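Local atomic coordinates of plantazolicin methyltransferase BamL (Bacillus amyloliquefaciens subsp. plantarum, PDB entry 5DLY), a protein that probably transfers methyl groups from S-adenosylmethionine to the amino end of the desmethyl precursor of the antibiotic plantazolicin. Residues 28-33 and 70-75; 85-90 and 118-123; 170-175 and 180-185; 216-221 and 230-235. All blocks are in the same frame, centred on the assembly; numbering follows the deposited sequence.

Contact 1: 28-33 and 70-75; sequences VSFRYD and QGQVIQ. With 5D7 (prop-2-en-1-yl 2-[(1S)-1-amino-4-carbamimidamidobutyl]-1,3-thiazole-4-carboxylate), chain B.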
# COMPACT_ATOMS: atom_id res chain seq x y z
N VAL A 28 -13.86 -0.94 14.87
CA VAL A 28 -12.83 -0.05 15.42
C VAL A 28 -11.81 0.34 14.34
O VAL A 28 -11.51 1.52 14.16
CB VAL A 28 -12.10 -0.70 16.62
CG1 VAL A 28 -10.99 0.21 17.13
CG2 VAL A 28 -13.08 -1.04 17.74
N SER A 29 -11.31 -0.66 13.62
CA SER A 29 -10.32 -0.41 12.58
C SER A 29 -10.88 0.44 11.43
O SER A 29 -10.21 1.36 10.97
CB SER A 29 -9.71 -1.72 12.07
OG SER A 29 -10.69 -2.56 11.49
N PHE A 30 -12.11 0.16 10.99
CA PHE A 30 -12.74 0.96 9.93
C PHE A 30 -12.86 2.43 10.33
O PHE A 30 -12.48 3.32 9.57
CB PHE A 30 -14.11 0.40 9.54
CG PHE A 30 -14.74 1.10 8.36
CD1 PHE A 30 -14.31 0.84 7.06
CD2 PHE A 30 -15.76 2.04 8.55
CE1 PHE A 30 -14.88 1.48 5.98
CE2 PHE A 30 -16.34 2.68 7.47
CZ PHE A 30 -15.91 2.40 6.18
N ARG A 31 -13.39 2.68 11.53
CA ARG A 31 -13.55 4.04 12.03
C ARG A 31 -12.22 4.79 12.09
O ARG A 31 -12.13 5.92 11.60
CB ARG A 31 -14.21 4.02 13.42
CG ARG A 31 -14.71 5.37 13.89
CD ARG A 31 -15.14 5.33 15.35
NE ARG A 31 -16.35 4.54 15.56
CZ ARG A 31 -16.38 3.35 16.16
NH1 ARG A 31 -15.27 2.79 16.63
NH2 ARG A 31 -17.54 2.72 16.31
N TYR A 32 -11.21 4.17 12.68
CA TYR A 32 -9.89 4.79 12.76
C TYR A 32 -9.34 5.05 11.35
O TYR A 32 -8.90 6.17 11.05
CB TYR A 32 -8.89 3.94 13.56
CG TYR A 32 -7.52 4.59 13.60
CD1 TYR A 32 -6.61 4.39 12.56
CD2 TYR A 32 -7.17 5.46 14.63
CE1 TYR A 32 -5.38 5.02 12.56
CE2 TYR A 32 -5.93 6.09 14.64
CZ TYR A 32 -5.04 5.87 13.60
OH TYR A 32 -3.79 6.47 13.57
N ASP A 33 -9.38 4.03 10.50
CA ASP A 33 -8.76 4.10 9.17
C ASP A 33 -9.39 5.18 8.31
O ASP A 33 -8.69 5.93 7.62
CB ASP A 33 -8.81 2.75 8.46
CG ASP A 33 -7.93 1.69 9.11
OD1 ASP A 33 -7.19 2.01 10.07
OD2 ASP A 33 -8.00 0.53 8.65
N GLN A 70 -12.87 -1.84 0.98
CA GLN A 70 -14.21 -1.59 0.45
C GLN A 70 -14.17 -0.91 -0.94
O GLN A 70 -15.18 -0.41 -1.42
CB GLN A 70 -15.02 -0.74 1.44
CG GLN A 70 -15.14 -1.35 2.84
CD GLN A 70 -13.85 -1.25 3.66
OE1 GLN A 70 -13.03 -0.35 3.45
NE2 GLN A 70 -13.67 -2.17 4.61
N GLY A 71 -12.99 -0.92 -1.56
CA GLY A 71 -12.82 -0.42 -2.93
C GLY A 71 -12.56 1.07 -3.12
O GLY A 71 -12.62 1.55 -4.25
N GLN A 72 -12.24 1.79 -2.04
CA GLN A 72 -12.04 3.24 -2.09
C GLN A 72 -10.94 3.66 -3.08
O GLN A 72 -11.10 4.62 -3.82
CB GLN A 72 -11.71 3.79 -0.70
CG GLN A 72 -12.82 3.63 0.34
CD GLN A 72 -12.69 2.37 1.19
OE1 GLN A 72 -12.26 1.31 0.72
NE2 GLN A 72 -13.08 2.48 2.46
N VAL A 73 -9.83 2.93 -3.08
CA VAL A 73 -8.73 3.25 -4.00
C VAL A 73 -9.16 3.04 -5.45
O VAL A 73 -8.87 3.86 -6.32
CB VAL A 73 -7.45 2.44 -3.66
CG1 VAL A 73 -6.45 2.47 -4.82
CG2 VAL A 73 -6.81 2.99 -2.40
N ILE A 74 -9.87 1.95 -5.70
CA ILE A 74 -10.37 1.68 -7.04
C ILE A 74 -11.42 2.71 -7.45
O ILE A 74 -11.43 3.16 -8.60
CB ILE A 74 -10.83 0.21 -7.15
CG1 ILE A 74 -9.59 -0.69 -7.27
CG2 ILE A 74 -11.80 0.01 -8.31
CD1 ILE A 74 -9.83 -2.16 -7.05
N GLN A 75 -12.25 3.14 -6.51
CA GLN A 75 -13.19 4.23 -6.80
C GLN A 75 -12.46 5.51 -7.24
O GLN A 75 -12.86 6.14 -8.23
CB GLN A 75 -14.10 4.49 -5.60
CG GLN A 75 -15.09 5.61 -5.86
CD GLN A 75 -16.50 5.25 -5.45
OE1 GLN A 75 -16.80 5.15 -4.27
NE2 GLN A 75 -17.36 5.05 -6.44
O9 5D7 B . -1.64 4.49 8.20
C6 5D7 B . -1.93 4.31 9.37
O7 5D7 B . -1.62 5.29 10.38
C8 5D7 B . -0.83 6.45 10.08
C2 5D7 B . -2.66 3.09 9.81
N3 5D7 B . -3.19 2.21 8.92
C4 5D7 B . -3.83 1.16 9.47
S5 5D7 B . -3.77 1.31 11.20
C1 5D7 B . -2.87 2.78 11.16
CA 5D7 B . -4.52 0.02 8.84
N 5D7 B . -4.63 0.30 7.41
CB 5D7 B . -3.80 -1.31 9.08
CG 5D7 B . -2.27 -1.27 8.94
CD 5D7 B . -1.78 -2.64 8.47
NE 5D7 B . -0.32 -2.65 8.47
CZ 5D7 B . 0.51 -2.94 9.47
NH2 5D7 B . 1.75 -2.89 9.29
NH1 5D7 B . 0.05 -3.30 10.61
C3 5D7 B . -0.63 7.22 11.36
C5 5D7 B . -0.57 8.54 11.35

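Contact 2: 85-90 and 118-123; sequences ELTGID and QYVSKK. With SAH (S-adenosyl-L-homocysteine), chain C.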
# COMPACT_ATOMS: atom_id res chain seq x y z
N GLU A 85 -7.67 -0.88 -16.60
CA GLU A 85 -8.16 -2.15 -16.09
C GLU A 85 -7.88 -2.19 -14.60
O GLU A 85 -6.72 -2.20 -14.19
CB GLU A 85 -7.47 -3.33 -16.79
CG GLU A 85 -7.82 -3.47 -18.26
CD GLU A 85 -7.18 -4.69 -18.91
OE1 GLU A 85 -6.10 -5.14 -18.45
OE2 GLU A 85 -7.76 -5.19 -19.90
N LEU A 86 -8.94 -2.21 -13.80
CA LEU A 86 -8.83 -2.17 -12.34
C LEU A 86 -9.19 -3.50 -11.71
O LEU A 86 -10.24 -4.07 -11.99
CB LEU A 86 -9.75 -1.08 -11.78
CG LEU A 86 -9.42 0.35 -12.24
CD1 LEU A 86 -10.52 1.31 -11.85
CD2 LEU A 86 -8.08 0.80 -11.69
N THR A 87 -8.31 -3.96 -10.82
CA THR A 87 -8.54 -5.22 -10.11
C THR A 87 -8.22 -5.01 -8.63
O THR A 87 -7.23 -4.36 -8.30
CB THR A 87 -7.70 -6.36 -10.69
OG1 THR A 87 -7.91 -6.43 -12.11
CG2 THR A 87 -8.07 -7.68 -10.07
N GLY A 88 -9.06 -5.54 -7.75
CA GLY A 88 -8.81 -5.48 -6.31
C GLY A 88 -9.00 -6.84 -5.67
O GLY A 88 -9.86 -7.62 -6.09
N ILE A 89 -8.17 -7.14 -4.68
CA ILE A 89 -8.27 -8.42 -3.96
C ILE A 89 -8.19 -8.17 -2.46
O ILE A 89 -7.39 -7.37 -1.98
CB ILE A 89 -7.19 -9.45 -4.42
CG1 ILE A 89 -7.39 -10.81 -3.72
CG2 ILE A 89 -5.78 -8.91 -4.19
CD1 ILE A 89 -6.64 -11.94 -4.38
N ASP A 90 -9.05 -8.86 -1.72
CA ASP A 90 -9.08 -8.71 -0.26
C ASP A 90 -9.64 -9.99 0.31
O ASP A 90 -10.51 -10.60 -0.30
CB ASP A 90 -9.97 -7.51 0.14
CG ASP A 90 -9.69 -7.03 1.55
OD1 ASP A 90 -10.03 -7.76 2.50
OD2 ASP A 90 -9.13 -5.91 1.71
N GLN A 118 -4.32 -17.06 -9.69
CA GLN A 118 -5.55 -17.76 -10.11
C GLN A 118 -6.59 -16.83 -10.72
O GLN A 118 -7.57 -17.30 -11.32
CB GLN A 118 -6.22 -18.46 -8.92
CG GLN A 118 -5.49 -19.65 -8.34
CD GLN A 118 -5.86 -19.91 -6.90
OE1 GLN A 118 -7.02 -19.68 -6.47
NE2 GLN A 118 -4.90 -20.39 -6.14
N TYR A 119 -6.40 -15.52 -10.55
CA TYR A 119 -7.44 -14.54 -10.87
C TYR A 119 -6.98 -13.48 -11.86
O TYR A 119 -7.80 -12.81 -12.48
CB TYR A 119 -7.98 -13.88 -9.59
CG TYR A 119 -8.56 -14.90 -8.67
CD1 TYR A 119 -9.79 -15.50 -8.97
CD2 TYR A 119 -7.88 -15.31 -7.53
CE1 TYR A 119 -10.32 -16.48 -8.15
CE2 TYR A 119 -8.40 -16.29 -6.70
CZ TYR A 119 -9.62 -16.87 -7.02
OH TYR A 119 -10.14 -17.85 -6.21
N VAL A 120 -5.67 -13.35 -12.01
CA VAL A 120 -5.05 -12.36 -12.89
C VAL A 120 -3.93 -13.05 -13.66
O VAL A 120 -3.00 -13.62 -13.08
CB VAL A 120 -4.48 -11.16 -12.09
CG1 VAL A 120 -3.78 -10.17 -13.02
CG2 VAL A 120 -5.59 -10.46 -11.32
N SER A 121 -4.05 -13.01 -14.99
CA SER A 121 -3.04 -13.59 -15.87
C SER A 121 -2.31 -12.53 -16.68
O SER A 121 -1.11 -12.65 -16.92
CB SER A 121 -3.67 -14.65 -16.79
OG SER A 121 -4.88 -14.18 -17.34
N LYS A 122 -3.03 -11.50 -17.11
CA LYS A 122 -2.41 -10.38 -17.82
C LYS A 122 -1.47 -9.66 -16.87
O LYS A 122 -1.82 -9.40 -15.71
CB LYS A 122 -3.46 -9.41 -18.34
CG LYS A 122 -4.41 -10.00 -19.37
CD LYS A 122 -5.69 -9.20 -19.46
CE LYS A 122 -6.66 -9.82 -20.46
NZ LYS A 122 -6.16 -9.73 -21.87
N LYS A 123 -0.27 -9.34 -17.35
CA LYS A 123 0.70 -8.62 -16.52
C LYS A 123 0.18 -7.22 -16.19
O LYS A 123 -0.57 -6.61 -16.98
CB LYS A 123 2.07 -8.56 -17.19
CG LYS A 123 2.63 -9.91 -17.62
CD LYS A 123 2.84 -10.86 -16.46
CE LYS A 123 3.46 -12.18 -16.93
NZ LYS A 123 2.50 -12.98 -17.75
N SAH C . -5.40 -0.94 1.03
CA SAH C . -6.36 -0.47 2.08
CB SAH C . -6.09 -1.20 3.39
CG SAH C . -7.40 -1.59 4.07
SD SAH C . -7.15 -2.21 5.71
C SAH C . -6.21 1.01 2.29
O SAH C . -5.52 1.69 1.53
OXT SAH C . -6.75 1.58 3.23
C5' SAH C . -6.27 -3.72 5.43
C4' SAH C . -6.98 -4.65 4.46
O4' SAH C . -6.10 -5.74 4.12
C3' SAH C . -8.22 -5.30 5.05
O3' SAH C . -9.37 -5.01 4.23
C2' SAH C . -7.90 -6.78 5.12
O2' SAH C . -9.01 -7.66 4.92
C1' SAH C . -6.89 -6.91 3.99
N9 SAH C . -6.02 -8.11 4.05
C8 SAH C . -5.34 -8.56 5.12
N7 SAH C . -4.65 -9.68 4.80
C5 SAH C . -4.88 -9.94 3.51
C6 SAH C . -4.45 -10.98 2.56
N6 SAH C . -3.62 -11.95 2.98
N1 SAH C . -4.92 -10.91 1.29
C2 SAH C . -5.76 -9.93 0.90
N3 SAH C . -6.19 -8.93 1.71
C4 SAH C . -5.79 -8.91 3.01

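Contact 3: 170-175 and 180-185; sequences LNTAQS and AYLKDQ. With 5D7 (prop-2-en-1-yl 2-[(1S)-1-amino-4-carbamimidamidobutyl]-1,3-thiazole-4-carboxylate), chain B.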
# COMPACT_ATOMS: atom_id res chain seq x y z
N LEU A 170 0.60 6.29 18.43
CA LEU A 170 -0.50 6.20 19.39
C LEU A 170 -1.23 7.53 19.63
O LEU A 170 -2.34 7.53 20.18
CB LEU A 170 -0.01 5.61 20.72
CG LEU A 170 0.40 4.13 20.74
CD1 LEU A 170 0.94 3.73 22.11
CD2 LEU A 170 -0.76 3.23 20.33
N ASN A 171 -0.63 8.64 19.20
CA ASN A 171 -1.16 9.98 19.45
C ASN A 171 -2.56 10.21 18.88
O ASN A 171 -3.33 11.01 19.42
CB ASN A 171 -0.22 11.06 18.91
CG ASN A 171 1.11 11.12 19.65
OD1 ASN A 171 1.25 10.63 20.78
ND2 ASN A 171 2.11 11.73 19.01
N THR A 172 -2.88 9.52 17.79
CA THR A 172 -4.16 9.71 17.10
C THR A 172 -5.28 8.78 17.58
O THR A 172 -6.42 8.89 17.12
CB THR A 172 -3.99 9.56 15.58
OG1 THR A 172 -3.21 8.39 15.31
CG2 THR A 172 -3.28 10.79 15.02
N ALA A 173 -4.96 7.87 18.49
CA ALA A 173 -5.98 7.02 19.10
C ALA A 173 -6.87 7.89 19.99
O ALA A 173 -6.38 8.77 20.69
CB ALA A 173 -5.33 5.91 19.91
N GLN A 174 -8.18 7.64 19.93
CA GLN A 174 -9.15 8.45 20.68
C GLN A 174 -9.92 7.60 21.69
O GLN A 174 -10.78 8.11 22.42
CB GLN A 174 -10.12 9.15 19.71
CG GLN A 174 -9.45 10.11 18.73
CD GLN A 174 -10.43 10.86 17.85
OE1 GLN A 174 -11.62 10.56 17.81
NE2 GLN A 174 -9.92 11.85 17.12
N SER A 175 -9.59 6.32 21.75
CA SER A 175 -10.23 5.38 22.68
C SER A 175 -9.26 4.27 23.06
O SER A 175 -8.25 4.05 22.40
CB SER A 175 -11.50 4.80 22.06
OG SER A 175 -11.17 3.91 21.00
N ALA A 180 -5.40 -0.09 21.56
CA ALA A 180 -5.12 -1.52 21.44
C ALA A 180 -4.90 -1.92 19.98
O ALA A 180 -3.97 -2.65 19.67
CB ALA A 180 -6.26 -2.33 22.05
N TYR A 181 -5.78 -1.42 19.12
CA TYR A 181 -5.67 -1.60 17.67
C TYR A 181 -4.31 -1.16 17.14
O TYR A 181 -3.60 -1.93 16.51
CB TYR A 181 -6.81 -0.84 16.99
CG TYR A 181 -6.69 -0.67 15.50
CD1 TYR A 181 -6.64 -1.78 14.65
CD2 TYR A 181 -6.66 0.60 14.94
CE1 TYR A 181 -6.54 -1.62 13.28
CE2 TYR A 181 -6.55 0.77 13.56
CZ TYR A 181 -6.49 -0.34 12.74
OH TYR A 181 -6.40 -0.19 11.38
N LEU A 182 -3.94 0.09 17.44
CA LEU A 182 -2.68 0.63 16.92
C LEU A 182 -1.45 -0.09 17.46
O LEU A 182 -0.50 -0.33 16.72
CB LEU A 182 -2.59 2.14 17.18
CG LEU A 182 -3.57 3.02 16.39
CD1 LEU A 182 -3.37 4.48 16.77
CD2 LEU A 182 -3.45 2.82 14.88
N LYS A 183 -1.47 -0.44 18.75
CA LYS A 183 -0.37 -1.22 19.33
C LYS A 183 -0.16 -2.52 18.55
O LYS A 183 0.97 -2.85 18.17
CB LYS A 183 -0.61 -1.53 20.81
CG LYS A 183 -0.36 -0.38 21.77
CD LYS A 183 -0.47 -0.88 23.20
CE LYS A 183 -0.70 0.24 24.19
NZ LYS A 183 -1.23 -0.31 25.47
N ASP A 184 -1.25 -3.26 18.32
CA ASP A 184 -1.18 -4.49 17.53
C ASP A 184 -0.70 -4.23 16.09
O ASP A 184 0.11 -5.00 15.56
CB ASP A 184 -2.53 -5.20 17.50
CG ASP A 184 -2.83 -5.97 18.77
OD1 ASP A 184 -1.93 -6.12 19.64
OD2 ASP A 184 -3.97 -6.44 18.89
N GLN A 185 -1.17 -3.14 15.48
CA GLN A 185 -0.75 -2.82 14.11
C GLN A 185 0.75 -2.52 14.02
O GLN A 185 1.44 -3.05 13.15
CB GLN A 185 -1.58 -1.67 13.51
CG GLN A 185 -3.07 -1.94 13.37
CD GLN A 185 -3.39 -3.31 12.78
OE1 GLN A 185 -4.13 -4.11 13.38
NE2 GLN A 185 -2.82 -3.60 11.63
O9 5D7 B . -1.64 4.49 8.20
C6 5D7 B . -1.93 4.31 9.37
O7 5D7 B . -1.62 5.29 10.38
C8 5D7 B . -0.83 6.45 10.08
C2 5D7 B . -2.66 3.09 9.81
N3 5D7 B . -3.19 2.21 8.92
C4 5D7 B . -3.83 1.16 9.47
S5 5D7 B . -3.77 1.31 11.20
C1 5D7 B . -2.87 2.78 11.16
CA 5D7 B . -4.52 0.02 8.84
N 5D7 B . -4.63 0.30 7.41
CB 5D7 B . -3.80 -1.31 9.08
CG 5D7 B . -2.27 -1.27 8.94
CD 5D7 B . -1.78 -2.64 8.47
NE 5D7 B . -0.32 -2.65 8.47
CZ 5D7 B . 0.51 -2.94 9.47
NH2 5D7 B . 1.75 -2.89 9.29
NH1 5D7 B . 0.05 -3.30 10.61
C3 5D7 B . -0.63 7.22 11.36
C5 5D7 B . -0.57 8.54 11.35

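Contact 4: 216-221 and 230-235; sequences SFIGGF and SLMRNR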
# COMPACT_ATOMS: atom_id res chain seq x y z
N SER A 216 10.74 9.27 3.61
CA SER A 216 10.30 10.60 3.20
C SER A 216 8.86 10.57 2.71
O SER A 216 8.42 9.59 2.11
CB SER A 216 11.21 11.16 2.11
OG SER A 216 12.52 11.35 2.63
N PHE A 217 8.14 11.67 2.94
CA PHE A 217 6.69 11.75 2.72
C PHE A 217 6.24 11.42 1.30
O PHE A 217 5.22 10.74 1.11
CB PHE A 217 6.20 13.13 3.13
CG PHE A 217 4.70 13.25 3.25
CD1 PHE A 217 4.04 12.80 4.39
CD2 PHE A 217 3.97 13.83 2.24
CE1 PHE A 217 2.66 12.93 4.50
CE2 PHE A 217 2.59 13.97 2.34
CZ PHE A 217 1.94 13.51 3.47
N ILE A 218 7.00 11.88 0.31
CA ILE A 218 6.63 11.66 -1.08
C ILE A 218 7.37 10.45 -1.64
O ILE A 218 8.51 10.56 -2.09
CB ILE A 218 6.86 12.91 -1.96
CG1 ILE A 218 6.12 14.13 -1.38
CG2 ILE A 218 6.47 12.63 -3.41
CD1 ILE A 218 4.61 14.03 -1.41
N GLY A 219 6.73 9.29 -1.54
CA GLY A 219 7.26 8.04 -2.10
C GLY A 219 8.57 7.57 -1.51
O GLY A 219 9.23 6.71 -2.09
N GLY A 220 8.96 8.14 -0.37
CA GLY A 220 10.23 7.80 0.27
C GLY A 220 11.44 8.34 -0.47
O GLY A 220 12.57 7.89 -0.23
N PHE A 221 11.21 9.29 -1.38
CA PHE A 221 12.29 9.94 -2.11
C PHE A 221 12.68 11.22 -1.41
O PHE A 221 11.83 12.05 -1.10
CB PHE A 221 11.88 10.22 -3.56
CG PHE A 221 11.56 8.98 -4.35
CD1 PHE A 221 12.56 8.07 -4.67
CD2 PHE A 221 10.26 8.73 -4.77
CE1 PHE A 221 12.25 6.92 -5.39
CE2 PHE A 221 9.95 7.58 -5.50
CZ PHE A 221 10.95 6.68 -5.80
N SER A 230 11.22 15.18 -10.15
CA SER A 230 10.33 14.76 -11.23
C SER A 230 8.89 14.57 -10.74
O SER A 230 7.96 15.07 -11.36
CB SER A 230 10.84 13.48 -11.90
OG SER A 230 12.15 13.64 -12.41
N LEU A 231 8.72 13.85 -9.63
CA LEU A 231 7.39 13.62 -9.06
C LEU A 231 6.62 14.91 -8.79
O LEU A 231 5.45 15.02 -9.14
CB LEU A 231 7.47 12.79 -7.78
CG LEU A 231 7.96 11.35 -7.88
CD1 LEU A 231 8.07 10.72 -6.50
CD2 LEU A 231 7.02 10.53 -8.75
N MET A 232 7.30 15.87 -8.16
CA MET A 232 6.66 17.12 -7.73
C MET A 232 6.29 18.08 -8.87
O MET A 232 5.55 19.04 -8.65
CB MET A 232 7.51 17.83 -6.68
CG MET A 232 7.51 17.17 -5.31
SD MET A 232 5.87 16.74 -4.67
CE MET A 232 5.09 18.35 -4.62
N ARG A 233 6.79 17.81 -10.07
CA ARG A 233 6.38 18.54 -11.27
C ARG A 233 4.95 18.19 -11.72
O ARG A 233 4.34 18.94 -12.48
CB ARG A 233 7.35 18.26 -12.43
CG ARG A 233 8.60 19.11 -12.41
CD ARG A 233 9.61 18.66 -13.46
NE ARG A 233 9.13 18.81 -14.84
CZ ARG A 233 9.61 19.69 -15.73
NH1 ARG A 233 10.60 20.52 -15.41
NH2 ARG A 233 9.09 19.73 -16.95
N ASN A 234 4.43 17.06 -11.24
CA ASN A 234 3.13 16.57 -11.68
C ASN A 234 1.99 17.30 -10.98
O ASN A 234 1.86 17.25 -9.76
CB ASN A 234 3.04 15.05 -11.46
CG ASN A 234 1.81 14.43 -12.10
OD1 ASN A 234 0.68 14.74 -11.72
ND2 ASN A 234 2.02 13.53 -13.05
N ARG A 235 1.16 17.98 -11.78
CA ARG A 235 0.07 18.81 -11.25
C ARG A 235 -0.99 18.02 -10.49
O ARG A 235 -1.61 18.56 -9.57
CB ARG A 235 -0.58 19.62 -12.37
CG ARG A 235 0.23 20.84 -12.80
CD ARG A 235 -0.51 21.63 -13.88
NE ARG A 235 -0.41 20.98 -15.19
CZ ARG A 235 0.27 21.45 -16.22
NH1 ARG A 235 0.93 22.60 -16.13
NH2 ARG A 235 0.29 20.78 -17.37

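Contact 1: 28-33 and 70-75
The ring of F30 turns its edge to the side-chain amide of Q70: CE1 of F30 lies 3.6 Å from OE1 of Q70, an oxygen close to the ring plane, and the two flat groups stand nearly perpendicular, their planes 81° apart. At the edge of a second ring, that of Y32, lies OD1 of the next residue in the helix, D33. With its CG anti to the backbone N (chi1 -174°), F30 swings its ring out from helix 23-56 toward the loop, while a bend in the Q70 chain at chi2 brings the amide up to it. NE2 of Q72 donates to OE1 of Q70 over 3.0 Å at 153°; that oxygen lies close to the plane of the Q72 amide, and NE2 also bonds weakly to E34. On the inner side of the same helix, Y32 CE1 approaches C1 of the thiazole substrate analogue at 3.6 Å, and D33 OD2 comes within 3.6 Å of the analogue's amino N. No hydrogen bond joins the two segments. The F30–Q70 meeting is thus weakly polar, an aromatic C-H edge facing a carbonyl oxygen that takes its hydrogen bond from Q72, in its own segment.

Contact 2: 85-90 and 118-123
Opposite charges come near each other here without pairing: OE2 of E85 and NZ of K122 stay 5.2 Å apart, and the residues touch instead through OE1 of E85 and the CD methylene of K122, 4.2 Å apart. Both side chains are exposed and touch a crystal neighbour, so their positions may owe something to the lattice. Further along, the contact is purely apolar. The side chains of T87 and V120 point in opposing senses and pass flank to flank, meeting methyl to methyl, CG2 of T87 lying 3.9 Å from CG2 of V120. The T87 methyl is anti to its own nitrogen (chi1 -52° for OG1), which directs it at the loop. No hydrogen bond crosses between strand 85-90 and residues 118-123; the strand is bonded to strand 62-66 and to S107 instead. At its far end D90 grips the ribose of S-adenosylhomocysteine with both carboxylate oxygens, O2' donating to OD1 at 2.6 Å and O3' to OD2 at 2.7 Å. The backbone N atoms of S92 and G69 give these oxygens second partners. An acidic residue ending the second strand and clasping both ribose hydroxyls is a hallmark of the Rossmann-like methyltransferase fold.

Contact 3: 170-175 and 180-185
Two donors grip the carbonyl oxygen of Q185: the guanidinium NH1 of the substrate analogue, at 2.9 Å from Q185 O and with an angle of 148°, and the hydroxyl of S189. One turn earlier in the same helix, L182 faces the loop of residues 170-175. This loop runs into helix 176-187 through an N-cap, S175, whose OG is bonded to E178 N. L170 and L182 run antiparallel, side by side, CD2 of L170 lying 3.8 Å from CB of L182. The same L170 methyl rests against the stem of K183, 3.9 Å from its CG. L182 places CG anti to its carbonyl carbon (chi1 -68°), and the branch then divides its work. CD1 turns to the loop, 4.0 Å from A173 CB and 4.2 Å from T172 OG1, whose hydrogen-bond partner is Y32. The loop is itself closed by a backbone bond from A173 N to L170 O. On the pocket side, OH of Y181, hydrogen-bonded to D33, also comes within 3.0 Å of the thiazole S5, a close approach rather than a bond. The other methyl of the leucine reaches the same heterocycle, L182 CD2 standing 3.8 Å from C1 of the analogue.

Contact 4: 216-221 and 230-235
L231 and F221 cross at about a right angle, and I218 and L231 run past each other in opposite directions, so that one methyl of the leucine serves both partners. CD1 of L231 lies 3.4 Å from CD2 of F221, meeting the ring obliquely, and 4.0 Å from CG2 of I218. That isoleucine methyl is anti to its backbone N (chi1 -55° for CG1), which sends it toward the helix, whereas the CG1 branch meets the sulfur of M232, CG1 of I218 being 4.2 Å from SD of M232. The M232 side chain does not start out toward the loop, but its end comes nearer, bends at chi1 and chi2 bringing the sulfur back toward the isoleucine. The contacts between the segments are all apolar, and no hydrogen bond crosses. The loop is held in shape by a type I' turn from I218 to F221, closed by F221 N to I218 O at 3.1 Å, with G219 and G220 at positive phi in its two central positions. The turn also places G219 O over one face of the F221 ring, 3.5 Å above its plane and offset toward the rim. Farther out, F221 stacks with H212 and W261, tying the loop to strands 209-214 and 258-265 at the antiparallel end of the sheet; G219 O and G220 O bond to the side chains of W261 and H212. Around the other segment, L231 packs on F51 of helix 23-56, while I218 and M232 both meet L241 of helix 235-241.

How the contacts relate
Contacts 1 and 3 each contribute to the analogue's pocket, through Y32 and D33 and through Y181, L182 and Q185, and they are joined directly: Y32 OH bonds to T172 OG1 at 2.7 Å and D33 OD1 to Y181 OH at 2.7 Å. Contact 1 also leads to contact 2, since helix 72-80 packs back on strand 85-90, with I74 CD1 3.5 Å from G88 N. Between these regions the cofactor product and the analogue meet, the analogue's amino N lying 3.9 Å from SD of S-adenosylhomocysteine, as expected for methyl transfer to that nitrogen. Contact 4 lies apart from the annotated sites, its nearest atoms about 12 Å from those of contact 3 and about 16 Å from those of contact 2.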